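Local coordinates for Di-haem cytochrome c peroxidase family protein (Burkholderia thailandensis E264, PDB 6NX0), which carries two c-type haems and probably acts as a peroxidase with electron-transfer activity, at residues A[331-336]-A[407-412]. Numbering follows the deposited sequence.
Sequences RNRALP and WYHGRD
Arg333 and His409 meet between two turns, a type I turn over Asn332–Leu335 and a type I' turn over Tyr408–Arg411, with no hydrogen bond between them; the backbones stay 7.4 Å apart at the CA atoms of Arg331 and Tyr408. The flat guanidinium of Arg333 suits the imidazole of His409: it stacks on one ring face, centres 3.6 Å apart and planes 23° from parallel. A bend at chi3 (-58°) turns the guanidinium over the ring; CD, placed by the torsions before it, lies over the same face, 3.9 Å from the His409 centroid, in a CH-pi contact. At the ring's edge, near its plane, His409 CE1 lies 3.2 Å from Arg331 O. His409 ND1 is hydrogen-bonded to Asp415 OD2, and Asp415 OD1 to the backbone N of Arg331, so one acid ties both loops. Asn332 suits the turn's start because OD1 accepts from Ala334 N (2.9 Å), an Asx turn, while Gly410 fits the left-handed bend, where a CB would crowd the preceding carbonyl. The buried Arg331 side chain leads elsewhere, to a salt bridge with Asp416. This is a guanidinium-imidazole stack between two loops, partly buried, within the cytochrome c family region that carries the second haem.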
loop_
_atom_site.group_PDB
_atom_site.type_symbol
_atom_site.label_atom_id
_atom_site.label_comp_id
_atom_site.label_asym_id
_atom_site.label_seq_id
_atom_site.Cartn_x
_atom_site.Cartn_y
_atom_site.Cartn_z
ATOM N N ARG A 331 15.978 -8.175 -4.004
ATOM C CA ARG A 331 16.513 -6.822 -4.029
ATOM C C ARG A 331 16.334 -6.191 -5.404
ATOM O O ARG A 331 16.599 -6.811 -6.442
ATOM C CB ARG A 331 17.994 -6.862 -3.664
ATOM C CG ARG A 331 18.652 -5.484 -3.451
ATOM C CD ARG A 331 20.046 -5.737 -2.923
ATOM N NE ARG A 331 20.868 -4.572 -2.597
ATOM C CZ ARG A 331 20.890 -3.973 -1.413
ATOM N NH1 ARG A 331 20.056 -4.358 -0.442
ATOM N NH2 ARG A 331 21.742 -2.972 -1.187
ATOM N N ASN A 332 15.899 -4.935 -5.408
ATOM C CA ASN A 332 15.852 -4.143 -6.632
ATOM C C ASN A 332 17.196 -3.442 -6.748
ATOM O O ASN A 332 17.439 -2.434 -6.078
ATOM C CB ASN A 332 14.703 -3.142 -6.607
ATOM C CG ASN A 332 14.634 -2.328 -7.881
ATOM O OD1 ASN A 332 15.592 -2.295 -8.647
ATOM N ND2 ASN A 332 13.515 -1.679 -8.120
ATOM N N ARG A 333 18.077 -3.996 -7.579
ATOM C CA ARG A 333 19.439 -3.505 -7.645
ATOM C C ARG A 333 19.537 -2.163 -8.359
ATOM O O ARG A 333 20.616 -1.544 -8.337
ATOM C CB ARG A 333 20.325 -4.558 -8.313
ATOM C CG ARG A 333 20.397 -5.862 -7.507
ATOM C CD ARG A 333 21.010 -7.001 -8.315
ATOM N NE ARG A 333 20.224 -7.216 -9.527
ATOM C CZ ARG A 333 20.578 -7.991 -10.547
ATOM N NH1 ARG A 333 21.721 -8.661 -10.521
ATOM N NH2 ARG A 333 19.772 -8.093 -11.597
ATOM N N ALA A 334 18.453 -1.700 -8.972
ATOM C CA ALA A 334 18.423 -0.403 -9.631
ATOM C C ALA A 334 17.915 0.722 -8.726
ATOM O O ALA A 334 17.890 1.883 -9.159
ATOM C CB ALA A 334 17.575 -0.480 -10.904
ATOM N N LEU A 335 17.505 0.433 -7.492
ATOM C CA LEU A 335 17.129 1.504 -6.581
ATOM C C LEU A 335 18.363 2.254 -6.087
ATOM O O LEU A 335 19.325 1.623 -5.648
ATOM C CB LEU A 335 16.383 0.961 -5.368
ATOM C CG LEU A 335 14.904 0.698 -5.478
ATOM C CD1 LEU A 335 14.406 0.055 -4.188
ATOM C CD2 LEU A 335 14.111 1.981 -5.715
ATOM N N PRO A 336 18.354 3.596 -6.093
ATOM C CA PRO A 336 19.560 4.345 -5.699
ATOM C C PRO A 336 20.126 3.973 -4.341
ATOM O O PRO A 336 21.349 3.790 -4.223
ATOM C CB PRO A 336 19.070 5.797 -5.760
ATOM C CG PRO A 336 18.063 5.788 -6.855
ATOM C CD PRO A 336 17.358 4.460 -6.757
ATOM N N TRP A 407 15.332 -16.366 -8.145
ATOM C CA TRP A 407 14.749 -15.115 -7.682
ATOM C C TRP A 407 15.778 -14.172 -7.102
ATOM O O TRP A 407 15.631 -12.952 -7.250
ATOM C CB TRP A 407 13.662 -15.406 -6.634
ATOM C CG TRP A 407 12.564 -16.209 -7.244
ATOM C CD1 TRP A 407 12.362 -17.552 -7.121
ATOM C CD2 TRP A 407 11.563 -15.739 -8.149
ATOM N NE1 TRP A 407 11.294 -17.942 -7.880
ATOM C CE2 TRP A 407 10.778 -16.847 -8.519
ATOM C CE3 TRP A 407 11.242 -14.484 -8.673
ATOM C CZ2 TRP A 407 9.696 -16.741 -9.382
ATOM C CZ3 TRP A 407 10.161 -14.377 -9.518
ATOM C CH2 TRP A 407 9.391 -15.499 -9.864
ATOM N N TYR A 408 16.816 -14.699 -6.457
ATOM C CA TYR A 408 17.758 -13.875 -5.711
ATOM C C TYR A 408 19.078 -13.727 -6.453
ATOM O O TYR A 408 20.156 -13.741 -5.851
ATOM C CB TYR A 408 17.954 -14.444 -4.313
ATOM C CG TYR A 408 16.661 -14.465 -3.511
ATOM C CD1 TYR A 408 15.929 -13.290 -3.282
ATOM C CD2 TYR A 408 16.164 -15.652 -2.991
ATOM C CE1 TYR A 408 14.736 -13.301 -2.568
ATOM C CE2 TYR A 408 14.984 -15.675 -2.276
ATOM C CZ TYR A 408 14.273 -14.495 -2.050
ATOM O OH TYR A 408 13.116 -14.525 -1.345
ATOM N N HIS A 409 18.974 -13.555 -7.771
ATOM C CA HIS A 409 20.115 -13.217 -8.618
ATOM C C HIS A 409 21.253 -14.206 -8.376
ATOM O O HIS A 409 22.418 -13.839 -8.210
ATOM C CB HIS A 409 20.535 -11.759 -8.374
ATOM C CG HIS A 409 19.392 -10.786 -8.461
ATOM N ND1 HIS A 409 18.810 -10.211 -7.347
ATOM C CD2 HIS A 409 18.705 -10.309 -9.528
ATOM C CE1 HIS A 409 17.824 -9.416 -7.724
ATOM N NE2 HIS A 409 17.736 -9.458 -9.044
ATOM N N GLY A 410 20.887 -15.491 -8.325
ATOM C CA GLY A 410 21.842 -16.577 -8.198
ATOM C C GLY A 410 22.174 -17.041 -6.788
ATOM O O GLY A 410 22.836 -18.079 -6.640
ATOM N N ARG A 411 21.752 -16.321 -5.750
ATOM C CA ARG A 411 22.074 -16.690 -4.380
ATOM C C ARG A 411 21.115 -17.778 -3.895
ATOM O O ARG A 411 20.024 -17.953 -4.440
ATOM C CB ARG A 411 21.998 -15.457 -3.464
ATOM C CG ARG A 411 22.527 -14.151 -4.098
ATOM C CD ARG A 411 23.765 -13.596 -3.400
ATOM N NE ARG A 411 23.490 -13.108 -2.051
ATOM C CZ ARG A 411 23.543 -11.830 -1.668
ATOM N NH1 ARG A 411 23.865 -10.859 -2.523
ATOM N NH2 ARG A 411 23.273 -11.518 -0.410
ATOM N N ASP A 412 21.522 -18.510 -2.850
ATOM C CA ASP A 412 20.698 -19.585 -2.309
ATOM C C ASP A 412 19.811 -19.122 -1.156
ATOM O O ASP A 412 19.147 -19.946 -0.505
ATOM C CB ASP A 412 21.578 -20.764 -1.868
ATOM C CG ASP A 412 22.523 -20.421 -0.715
ATOM O OD1 ASP A 412 22.220 -19.528 0.111
ATOM O OD2 ASP A 412 23.593 -21.066 -0.631
#